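Local coordinates for genome polyprotein (Chicken sicinivirus JSY, PDB 6QWT) that contributes, as its C-terminal 3Dpol part, the RNA-dependent RNA polymerase that copies the viral RNA genome, at residues Glu65-Leu70 against Ser355-Lys360; Pro218-Phe223 against Ser374-Val379; Val387-Phe392 against Tyr464-Thr469. All coordinates share one frame; numbering follows the deposited sequence.

Contact 1: residues Glu65-Leu70 against Ser355-Lys360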
loop_
_atom_site.group_PDB
_atom_site.type_symbol
_atom_site.label_atom_id
_atom_site.label_comp_id
_atom_site.label_asym_id
_atom_site.label_seq_id
_atom_site.Cartn_x
_atom_site.Cartn_y
_atom_site.Cartn_z
ATOM N N GLU A 65 17.042 -5.482 18.346
ATOM C CA GLU A 65 16.830 -6.676 19.141
ATOM C C GLU A 65 15.343 -6.935 19.345
ATOM O O GLU A 65 14.568 -5.989 19.523
ATOM C CB GLU A 65 17.520 -6.555 20.504
ATOM C CG GLU A 65 18.983 -6.147 20.408
ATOM C CD GLU A 65 19.820 -7.155 19.639
ATOM O OE1 GLU A 65 19.489 -8.362 19.680
ATOM O OE2 GLU A 65 20.805 -6.738 18.991
ATOM N N PRO A 66 14.918 -8.195 19.326
ATOM C CA PRO A 66 13.489 -8.484 19.476
ATOM C C PRO A 66 13.015 -8.234 20.899
ATOM O O PRO A 66 13.716 -8.531 21.869
ATOM C CB PRO A 66 13.389 -9.969 19.108
ATOM C CG PRO A 66 14.732 -10.521 19.443
ATOM C CD PRO A 66 15.717 -9.419 19.142
ATOM N N TRP A 67 11.813 -7.675 21.015
ATOM C CA TRP A 67 11.180 -7.579 22.316
ATOM C C TRP A 67 10.622 -8.947 22.710
ATOM O O TRP A 67 10.421 -9.810 21.852
ATOM C CB TRP A 67 10.091 -6.504 22.306
ATOM C CG TRP A 67 9.202 -6.465 21.100
ATOM C CD1 TRP A 67 7.947 -6.999 20.988
ATOM C CD2 TRP A 67 9.474 -5.820 19.850
ATOM N NE1 TRP A 67 7.430 -6.740 19.741
ATOM C CE2 TRP A 67 8.348 -6.018 19.022
ATOM C CE3 TRP A 67 10.564 -5.104 19.344
ATOM C CZ2 TRP A 67 8.283 -5.525 17.720
ATOM C CZ3 TRP A 67 10.497 -4.617 18.051
ATOM C CH2 TRP A 67 9.366 -4.828 17.255
ATOM N N PRO A 68 10.394 -9.180 24.011
ATOM C CA PRO A 68 10.111 -10.550 24.480
ATOM C C PRO A 68 9.001 -11.282 23.742
ATOM O O PRO A 68 9.074 -12.509 23.607
ATOM C CB PRO A 68 9.747 -10.332 25.954
ATOM C CG PRO A 68 10.559 -9.162 26.348
ATOM C CD PRO A 68 10.578 -8.253 25.144
ATOM N N SER A 69 7.977 -10.581 23.261
ATOM C CA SER A 69 6.854 -11.221 22.591
ATOM C C SER A 69 7.001 -11.261 21.076
ATOM O O SER A 69 6.103 -11.768 20.396
ATOM C CB SER A 69 5.546 -10.514 22.962
ATOM O OG SER A 69 5.505 -9.196 22.440
ATOM N N LEU A 70 8.114 -10.758 20.528
ATOM C CA LEU A 70 8.241 -10.649 19.076
ATOM C C LEU A 70 8.440 -12.014 18.424
ATOM O O LEU A 70 7.712 -12.376 17.490
ATOM C CB LEU A 70 9.390 -9.704 18.713
ATOM C CG LEU A 70 9.625 -9.536 17.207
ATOM C CD1 LEU A 70 8.333 -9.143 16.490
ATOM C CD2 LEU A 70 10.724 -8.519 16.934
ATOM N N SER A 355 5.751 1.606 24.576
ATOM C CA SER A 355 6.758 1.192 25.543
ATOM C C SER A 355 7.803 0.243 24.971
ATOM O O SER A 355 8.880 0.109 25.563
ATOM C CB SER A 355 6.083 0.536 26.752
ATOM O OG SER A 355 5.626 -0.765 26.432
ATOM N N GLN A 356 7.522 -0.418 23.845
ATOM C CA GLN A 356 8.422 -1.424 23.297
ATOM C C GLN A 356 8.841 -1.178 21.855
ATOM O O GLN A 356 9.813 -1.794 21.406
ATOM C CB GLN A 356 7.785 -2.821 23.376
ATOM C CG GLN A 356 7.508 -3.310 24.790
ATOM C CD GLN A 356 8.777 -3.540 25.583
ATOM O OE1 GLN A 356 9.727 -4.157 25.098
ATOM N NE2 GLN A 356 8.805 -3.037 26.813
ATOM N N THR A 357 8.133 -0.325 21.115
ATOM C CA THR A 357 8.453 -0.098 19.711
ATOM C C THR A 357 8.518 1.391 19.405
ATOM O O THR A 357 8.429 2.229 20.309
ATOM C CB THR A 357 7.416 -0.764 18.796
ATOM O OG1 THR A 357 6.205 -0.001 18.817
ATOM C CG2 THR A 357 7.117 -2.194 19.242
ATOM N N ASN A 358 8.676 1.722 18.125
ATOM C CA ASN A 358 8.579 3.089 17.637
ATOM C C ASN A 358 7.249 3.365 16.946
ATOM O O ASN A 358 7.055 4.464 16.415
ATOM C CB ASN A 358 9.737 3.392 16.680
ATOM C CG ASN A 358 11.087 3.400 17.375
ATOM O OD1 ASN A 358 11.207 3.839 18.519
ATOM N ND2 ASN A 358 12.112 2.910 16.685
ATOM N N TYR A 359 6.335 2.397 16.941
ATOM C CA TYR A 359 5.039 2.581 16.302
ATOM C C TYR A 359 4.194 3.588 17.074
ATOM O O TYR A 359 4.106 3.530 18.305
ATOM C CB TYR A 359 4.292 1.252 16.219
ATOM C CG TYR A 359 4.914 0.196 15.335
ATOM C CD1 TYR A 359 5.358 0.497 14.054
ATOM C CD2 TYR A 359 5.028 -1.116 15.779
ATOM C CE1 TYR A 359 5.913 -0.485 13.243
ATOM C CE2 TYR A 359 5.578 -2.097 14.980
ATOM C CZ TYR A 359 6.016 -1.779 13.715
ATOM O OH TYR A 359 6.560 -2.771 12.931
ATOM N N LYS A 360 3.567 4.508 16.347
ATOM C CA LYS A 360 2.571 5.422 16.900
ATOM C C LYS A 360 1.260 5.132 16.183
ATOM O O LYS A 360 1.138 5.380 14.979
ATOM C CB LYS A 360 2.983 6.884 16.723
ATOM C CG LYS A 360 4.261 7.285 17.447
ATOM C CD LYS A 360 4.661 8.715 17.078
ATOM C CE LYS A 360 5.983 9.120 17.717
ATOM N NZ LYS A 360 6.828 9.949 16.802
#

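Contact 2: residues Pro218-Phe223 against Ser374-Val379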
loop_
_atom_site.group_PDB
_atom_site.type_symbol
_atom_site.label_atom_id
_atom_site.label_comp_id
_atom_site.label_asym_id
_atom_site.label_seq_id
_atom_site.Cartn_x
_atom_site.Cartn_y
_atom_site.Cartn_z
ATOM N N PRO A 218 -16.752 -11.390 1.551
ATOM C CA PRO A 218 -16.060 -12.341 2.439
ATOM C C PRO A 218 -15.274 -11.664 3.554
ATOM O O PRO A 218 -15.146 -12.248 4.637
ATOM C CB PRO A 218 -15.145 -13.122 1.482
ATOM C CG PRO A 218 -14.937 -12.212 0.335
ATOM C CD PRO A 218 -16.233 -11.476 0.171
ATOM N N PHE A 219 -14.739 -10.458 3.328
ATOM C CA PHE A 219 -14.114 -9.707 4.416
ATOM C C PHE A 219 -15.106 -9.478 5.552
ATOM O O PHE A 219 -14.792 -9.697 6.728
ATOM C CB PHE A 219 -13.586 -8.361 3.906
ATOM C CG PHE A 219 -12.347 -8.458 3.053
ATOM C CD1 PHE A 219 -11.778 -7.314 2.510
ATOM C CD2 PHE A 219 -11.752 -9.684 2.790
ATOM C CE1 PHE A 219 -10.638 -7.389 1.724
ATOM C CE2 PHE A 219 -10.612 -9.765 2.001
ATOM C CZ PHE A 219 -10.054 -8.616 1.468
ATOM N N TYR A 220 -16.315 -9.030 5.205
ATOM C CA TYR A 220 -17.354 -8.755 6.193
ATOM C C TYR A 220 -17.721 -10.010 6.980
ATOM O O TYR A 220 -17.742 -10.002 8.216
ATOM C CB TYR A 220 -18.576 -8.180 5.476
ATOM C CG TYR A 220 -19.768 -7.847 6.339
ATOM C CD1 TYR A 220 -19.890 -6.600 6.933
ATOM C CD2 TYR A 220 -20.796 -8.764 6.522
ATOM C CE1 TYR A 220 -20.989 -6.280 7.708
ATOM C CE2 TYR A 220 -21.899 -8.455 7.295
ATOM C CZ TYR A 220 -21.989 -7.212 7.885
ATOM O OH TYR A 220 -23.083 -6.893 8.656
ATOM N N HIS A 221 -18.015 -11.102 6.275
ATOM C CA HIS A 221 -18.465 -12.313 6.949
ATOM C C HIS A 221 -17.348 -13.001 7.727
ATOM O O HIS A 221 -17.638 -13.807 8.619
ATOM C CB HIS A 221 -19.079 -13.276 5.928
ATOM C CG HIS A 221 -20.350 -12.772 5.319
ATOM N ND1 HIS A 221 -21.505 -12.592 6.051
ATOM C CD2 HIS A 221 -20.648 -12.399 4.052
ATOM C CE1 HIS A 221 -22.459 -12.134 5.260
ATOM N NE2 HIS A 221 -21.965 -12.009 4.042
ATOM N N SER A 222 -16.083 -12.699 7.421
ATOM C CA SER A 222 -14.988 -13.305 8.171
ATOM C C SER A 222 -14.915 -12.762 9.591
ATOM O O SER A 222 -14.417 -13.448 10.490
ATOM C CB SER A 222 -13.659 -13.078 7.447
ATOM O OG SER A 222 -13.135 -11.793 7.739
ATOM N N PHE A 223 -15.406 -11.541 9.814
ATOM C CA PHE A 223 -15.440 -10.935 11.139
ATOM C C PHE A 223 -16.771 -11.150 11.854
ATOM O O PHE A 223 -17.183 -10.304 12.655
ATOM C CB PHE A 223 -15.130 -9.441 11.037
ATOM C CG PHE A 223 -13.675 -9.134 10.837
ATOM C CD1 PHE A 223 -13.191 -8.802 9.582
ATOM C CD2 PHE A 223 -12.790 -9.183 11.902
ATOM C CE1 PHE A 223 -11.850 -8.518 9.393
ATOM C CE2 PHE A 223 -11.448 -8.902 11.721
ATOM C CZ PHE A 223 -10.977 -8.569 10.464
ATOM N N SER A 374 -16.813 -0.771 19.124
ATOM C CA SER A 374 -16.768 -0.677 17.672
ATOM C C SER A 374 -17.195 -2.011 17.076
ATOM O O SER A 374 -16.776 -3.067 17.552
ATOM C CB SER A 374 -15.361 -0.296 17.187
ATOM O OG SER A 374 -15.195 -0.572 15.808
ATOM N N SER A 375 -18.023 -1.955 16.039
ATOM C CA SER A 375 -18.506 -3.148 15.352
ATOM C C SER A 375 -18.106 -3.096 13.881
ATOM O O SER A 375 -17.537 -2.113 13.400
ATOM C CB SER A 375 -20.023 -3.288 15.497
ATOM O OG SER A 375 -20.704 -2.456 14.573
ATOM N N ILE A 376 -18.423 -4.176 13.163
ATOM C CA ILE A 376 -18.152 -4.240 11.733
ATOM C C ILE A 376 -18.900 -3.152 10.971
ATOM O O ILE A 376 -18.515 -2.806 9.849
ATOM C CB ILE A 376 -18.494 -5.650 11.193
ATOM C CG1 ILE A 376 -17.922 -5.856 9.789
ATOM C CG2 ILE A 376 -19.997 -5.882 11.193
ATOM C CD1 ILE A 376 -16.410 -5.856 9.735
ATOM N N HIS A 377 -19.953 -2.582 11.565
ATOM C CA HIS A 377 -20.730 -1.535 10.914
ATOM C C HIS A 377 -20.169 -0.138 11.140
ATOM O O HIS A 377 -20.475 0.767 10.357
ATOM C CB HIS A 377 -22.184 -1.582 11.394
ATOM C CG HIS A 377 -22.817 -2.932 11.269
ATOM N ND1 HIS A 377 -23.111 -3.721 12.361
ATOM C CD2 HIS A 377 -23.206 -3.637 10.180
ATOM C CE1 HIS A 377 -23.653 -4.852 11.951
ATOM N NE2 HIS A 377 -23.723 -4.827 10.631
ATOM N N ASP A 378 -19.371 0.063 12.189
ATOM C CA ASP A 378 -18.733 1.353 12.435
ATOM C C ASP A 378 -17.371 1.475 11.773
ATOM O O ASP A 378 -16.867 2.595 11.617
ATOM C CB ASP A 378 -18.558 1.584 13.938
ATOM C CG ASP A 378 -19.873 1.663 14.672
ATOM O OD1 ASP A 378 -20.191 0.713 15.419
ATOM O OD2 ASP A 378 -20.587 2.675 14.503
ATOM N N VAL A 379 -16.782 0.363 11.377
ATOM C CA VAL A 379 -15.380 0.300 10.992
ATOM C C VAL A 379 -15.208 0.758 9.548
ATOM O O VAL A 379 -16.079 0.552 8.695
ATOM C CB VAL A 379 -14.872 -1.141 11.213
ATOM C CG1 VAL A 379 -14.498 -1.810 9.900
ATOM C CG2 VAL A 379 -13.731 -1.169 12.216
#

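Contact 3: residues Val387-Phe392 against Tyr464-Thr469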
loop_
_atom_site.group_PDB
_atom_site.type_symbol
_atom_site.label_atom_id
_atom_site.label_comp_id
_atom_site.label_asym_id
_atom_site.label_seq_id
_atom_site.Cartn_x
_atom_site.Cartn_y
_atom_site.Cartn_z
ATOM N N VAL A 387 -21.462 -1.950 4.178
ATOM C CA VAL A 387 -22.901 -1.734 4.208
ATOM C C VAL A 387 -23.605 -2.844 3.436
ATOM O O VAL A 387 -23.425 -2.959 2.220
ATOM C CB VAL A 387 -23.294 -0.360 3.638
ATOM C CG1 VAL A 387 -24.807 -0.210 3.632
ATOM C CG2 VAL A 387 -22.644 0.757 4.446
ATOM N N PRO A 388 -24.409 -3.686 4.088
ATOM C CA PRO A 388 -25.139 -4.731 3.353
ATOM C C PRO A 388 -26.114 -4.140 2.343
ATOM O O PRO A 388 -26.681 -3.066 2.545
ATOM C CB PRO A 388 -25.880 -5.492 4.460
ATOM C CG PRO A 388 -25.096 -5.212 5.707
ATOM C CD PRO A 388 -24.577 -3.811 5.544
ATOM N N ASP A 389 -26.300 -4.863 1.242
ATOM C CA ASP A 389 -27.235 -4.429 0.213
ATOM C C ASP A 389 -28.666 -4.490 0.736
ATOM O O ASP A 389 -29.044 -5.421 1.454
ATOM C CB ASP A 389 -27.079 -5.299 -1.035
ATOM C CG ASP A 389 -27.926 -4.816 -2.199
ATOM O OD1 ASP A 389 -28.976 -5.439 -2.466
ATOM O OD2 ASP A 389 -27.539 -3.819 -2.848
ATOM N N GLU A 390 -29.464 -3.480 0.379
ATOM C CA GLU A 390 -30.822 -3.378 0.908
ATOM C C GLU A 390 -31.696 -4.548 0.473
ATOM O O GLU A 390 -32.612 -4.942 1.203
ATOM C CB GLU A 390 -31.456 -2.055 0.471
ATOM C CG GLU A 390 -31.359 -0.944 1.510
ATOM C CD GLU A 390 -31.857 0.394 0.987
ATOM O OE1 GLU A 390 -31.195 1.421 1.252
ATOM O OE2 GLU A 390 -32.909 0.419 0.314
ATOM N N ARG A 391 -31.434 -5.118 -0.702
ATOM C CA ARG A 391 -32.261 -6.191 -1.238
ATOM C C ARG A 391 -31.645 -7.570 -1.057
ATOM O O ARG A 391 -32.371 -8.541 -0.814
ATOM C CB ARG A 391 -32.540 -5.950 -2.724
ATOM C CG ARG A 391 -33.358 -7.049 -3.377
ATOM C CD ARG A 391 -33.813 -6.654 -4.766
ATOM N NE ARG A 391 -34.530 -7.743 -5.418
ATOM C CZ ARG A 391 -35.102 -7.648 -6.613
ATOM N NH1 ARG A 391 -35.039 -6.510 -7.288
ATOM N NH2 ARG A 391 -35.733 -8.692 -7.133
ATOM N N PHE A 392 -30.320 -7.683 -1.175
ATOM C CA PHE A 392 -29.593 -8.933 -0.961
ATOM C C PHE A 392 -28.608 -8.706 0.182
ATOM O O PHE A 392 -27.412 -8.462 -0.049
ATOM C CB PHE A 392 -28.882 -9.388 -2.235
ATOM C CG PHE A 392 -29.777 -9.446 -3.441
ATOM C CD1 PHE A 392 -30.477 -10.601 -3.747
ATOM C CD2 PHE A 392 -29.914 -8.347 -4.274
ATOM C CE1 PHE A 392 -31.299 -10.657 -4.857
ATOM C CE2 PHE A 392 -30.734 -8.398 -5.387
ATOM C CZ PHE A 392 -31.427 -9.554 -5.678
ATOM N N TYR A 464 -26.162 -3.467 -11.453
ATOM C CA TYR A 464 -26.260 -4.789 -12.064
ATOM C C TYR A 464 -24.898 -5.467 -12.118
ATOM O O TYR A 464 -24.754 -6.633 -11.734
ATOM C CB TYR A 464 -26.849 -4.704 -13.474
ATOM C CG TYR A 464 -26.549 -5.959 -14.266
ATOM C CD1 TYR A 464 -27.250 -7.137 -14.024
ATOM C CD2 TYR A 464 -25.533 -5.983 -15.217
ATOM C CE1 TYR A 464 -26.964 -8.291 -14.724
ATOM C CE2 TYR A 464 -25.242 -7.137 -15.918
ATOM C CZ TYR A 464 -25.959 -8.286 -15.668
ATOM O OH TYR A 464 -25.672 -9.438 -16.368
ATOM N N ARG A 465 -23.882 -4.752 -12.610
ATOM C CA ARG A 465 -22.567 -5.366 -12.760
ATOM C C ARG A 465 -21.946 -5.706 -11.412
ATOM O O ARG A 465 -21.206 -6.690 -11.309
ATOM C CB ARG A 465 -21.648 -4.453 -13.572
ATOM C CG ARG A 465 -21.829 -4.622 -15.076
ATOM C CD ARG A 465 -20.756 -3.909 -15.878
ATOM N NE ARG A 465 -19.429 -4.494 -15.699
ATOM C CZ ARG A 465 -19.027 -5.637 -16.248
ATOM N NH1 ARG A 465 -17.797 -6.080 -16.027
ATOM N NH2 ARG A 465 -19.850 -6.341 -17.015
ATOM N N TRP A 466 -22.243 -4.929 -10.367
ATOM C CA TRP A 466 -21.757 -5.286 -9.038
ATOM C C TRP A 466 -22.398 -6.578 -8.553
ATOM O O TRP A 466 -21.705 -7.487 -8.079
ATOM C CB TRP A 466 -22.029 -4.164 -8.040
ATOM C CG TRP A 466 -21.615 -4.532 -6.645
ATOM C CD1 TRP A 466 -20.341 -4.590 -6.159
ATOM C CD2 TRP A 466 -22.475 -4.911 -5.559
ATOM N NE1 TRP A 466 -20.354 -4.974 -4.840
ATOM C CE2 TRP A 466 -21.652 -5.177 -4.447
ATOM C CE3 TRP A 466 -23.859 -5.050 -5.419
ATOM C CZ2 TRP A 466 -22.167 -5.572 -3.213
ATOM C CZ3 TRP A 466 -24.369 -5.441 -4.193
ATOM C CH2 TRP A 466 -23.525 -5.697 -3.106
ATOM N N LEU A 467 -23.728 -6.674 -8.654
ATOM C CA LEU A 467 -24.419 -7.892 -8.248
ATOM C C LEU A 467 -23.921 -9.095 -9.037
ATOM O O LEU A 467 -23.816 -10.200 -8.494
ATOM C CB LEU A 467 -25.927 -7.724 -8.424
ATOM C CG LEU A 467 -26.656 -6.844 -7.407
ATOM C CD1 LEU A 467 -28.076 -6.554 -7.878
ATOM C CD2 LEU A 467 -26.665 -7.503 -6.037
ATOM N N ALA A 468 -23.594 -8.895 -10.315
ATOM C CA ALA A 468 -23.125 -9.999 -11.145
ATOM C C ALA A 468 -21.776 -10.518 -10.664
ATOM O O ALA A 468 -21.565 -11.732 -10.572
ATOM C CB ALA A 468 -23.040 -9.557 -12.607
ATOM N N THR A 469 -20.843 -9.616 -10.355
ATOM C CA THR A 469 -19.510 -10.076 -9.971
ATOM C C THR A 469 -19.510 -10.667 -8.563
ATOM O O THR A 469 -18.775 -11.623 -8.282
ATOM C CB THR A 469 -18.498 -8.931 -10.084
ATOM O OG1 THR A 469 -18.790 -7.925 -9.106
ATOM C CG2 THR A 469 -18.542 -8.320 -11.477
#

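Contact 1: residues Glu65-Leu70 against Ser355-Lys360
The indole of Trp67 has a neighbour on each face: Thr357 CG2 lies over one, with the carbonyl oxygen of Gln356 coming in near the rim on the same side, Leu70 CD2 lies over the other, and Ser69 OG sits in the ring plane at the edge. This joins the loop that leads into helix 70-81 to the end of helix 346-356, the motif D helix of the polymerase palm. The methyl makes a CH-pi contact with the benzene half of the indole, 4.0 Å from Thr357 CG2 to the centroid of the Trp67 six-membered ring and only 15° off the normal. Trp67 has its CG wedged between backbone N and carbonyl carbon (chi1 42°), which turns the six-membered ring to face the Thr357 methyl. Its NE1 bonds to Ser314 OG, and Ser69 OG to Ser314 O, so the buried indole is tied to helix 298-316 as well; Val245 packs against it from helix 243-256. Further out, Gln356 bends back at chi2, bringing its OE1 to 3.7 Å from Trp67 CB and close to the Pro68 ring. No hydrogen bond spans the two segments. Thr357, the first residue to leave helical geometry, is held by its other branch: its OG1 bonds to Tyr353 O in the last helical turn and closes an ST turn by accepting from Tyr359 N, with 3.0 Å between Tyr359 N and Thr357 OG1.

Contact 2: residues Pro218-Phe223 against Ser374-Val379
Tyr220 OH and His377 NE2 share the one hydrogen bond across this contact, 2.9 Å long, and either could be the donor. The imidazole nitrogen lies at the rim of the phenol, near its plane, and the planes of the two rings are inclined by 58°. Tyr220 reaches across because its CG is trans to the backbone N (chi1 179°), carrying the phenol from helix 212-222 over to the loop between strands 360-362 and 384-388. In a picornaviral polymerase this loop runs from palm motif D to motif E, while the helix precedes the strand of motif A.

Ile376 packs beside the polar pair. Its CG1 is 3.5 Å from Tyr220 CD1, and its CG2 lies 3.6 Å from Tyr220 CE1. The same CG2 methyl also sits over the centre of the His377 ring, 3.8 Å above its plane, so this one methyl touches both aromatic groups, in the corner they form. CD1 takes the other direction and meets Phe223 CB at 4.0 Å. Beyond it the Phe223 ring packs on Leu337 and Ala339 of the palm sheet, while Tyr220 rests against Phe386 and Pro388 of strand 384-388.

The loop has its own bracing: Ser375 OG accepts from His377 N at 3.1 Å in an ST turn, setting the backbone from which the imidazole extends. The chemistry is thus mixed, an apolar core of isoleucine and aromatic carbons topped by one hydrogen bond. That bond can form with the proton on either side, so it would need no charge on the histidine, and it gives the phenol oxygen a partner at the margin of an otherwise apolar contact.

Contact 3: residues Val387-Phe392 against Tyr464-Thr469
Asp389 and Trp466 meet where the carboxylate slides past the far end of the indole: Asp389 OD2 is 3.8 Å from Trp466 CZ3, with the two planes 39° apart, and Asp389 CB lies 4.1 Å from Trp466 CH2. Beside them Phe392 and Leu467 cross at about a right angle, Phe392 CD2 lying 3.8 Å from Leu467 CD2 while the other leucine methyl approaches Phe392 CE2. No hydrogen bond passes between the two segments, so the direct touch is van der Waals.

The next shell is polar and fixes the carboxylate. Asp389 OD1 accepts two backbone N-H groups: that of Phe392 at 2.9 Å, nearly straight at 162° and on the anti lone pair, and that of Arg391 at 3.0 Å, coming from above the carboxylate plane. OD2 takes His397 NE2 and Gln463 NE2, and with four bonds in all this buried group would probably be stabilised in its charged form. The Phe392 ring in turn carries Arg391 CG over one face.

Trp466 is positioned from several sides. An extended first torsion carries its indole out from the helix to Asp389, and NE1 bonds to Asp213 O at the start of helix 212-222. His397 stacks on the indole and His430 meets it edge-to-face, so His397 serves both members of the pair.

Asp389 thus forms an Asx turn where the chain leaves strand 384-388 for its antiparallel partner 396-400, and the C-terminal helix 459-469 packs on that turn: the motif E hairpin of the palm meeting the thumb, as in other picornaviral polymerases.

Overall arrangement
From the N terminus, the chain first passes 65-70, then 218-223, before running through most of the palm. Contact 1 closes a loop of 284 residues at 355-360, and contact 2 closes at 374-379 soon after, so the two cross without touching, their nearest atoms about 16 Å apart. Contact 3 follows in series, from 387-392 to 464-469 near the C terminus. Contact 1 ties the approach to helix 70-81 to motif D; contact 2 ties helix 212-222 to the link toward motif E; contact 3 ties the motif E hairpin to the last thumb helix. Contacts 2 and 3 adjoin, Tyr220 OH lying 3.9 Å from Pro388 CG, whereas contacts 1 and 3 have centres about 43 Å apart.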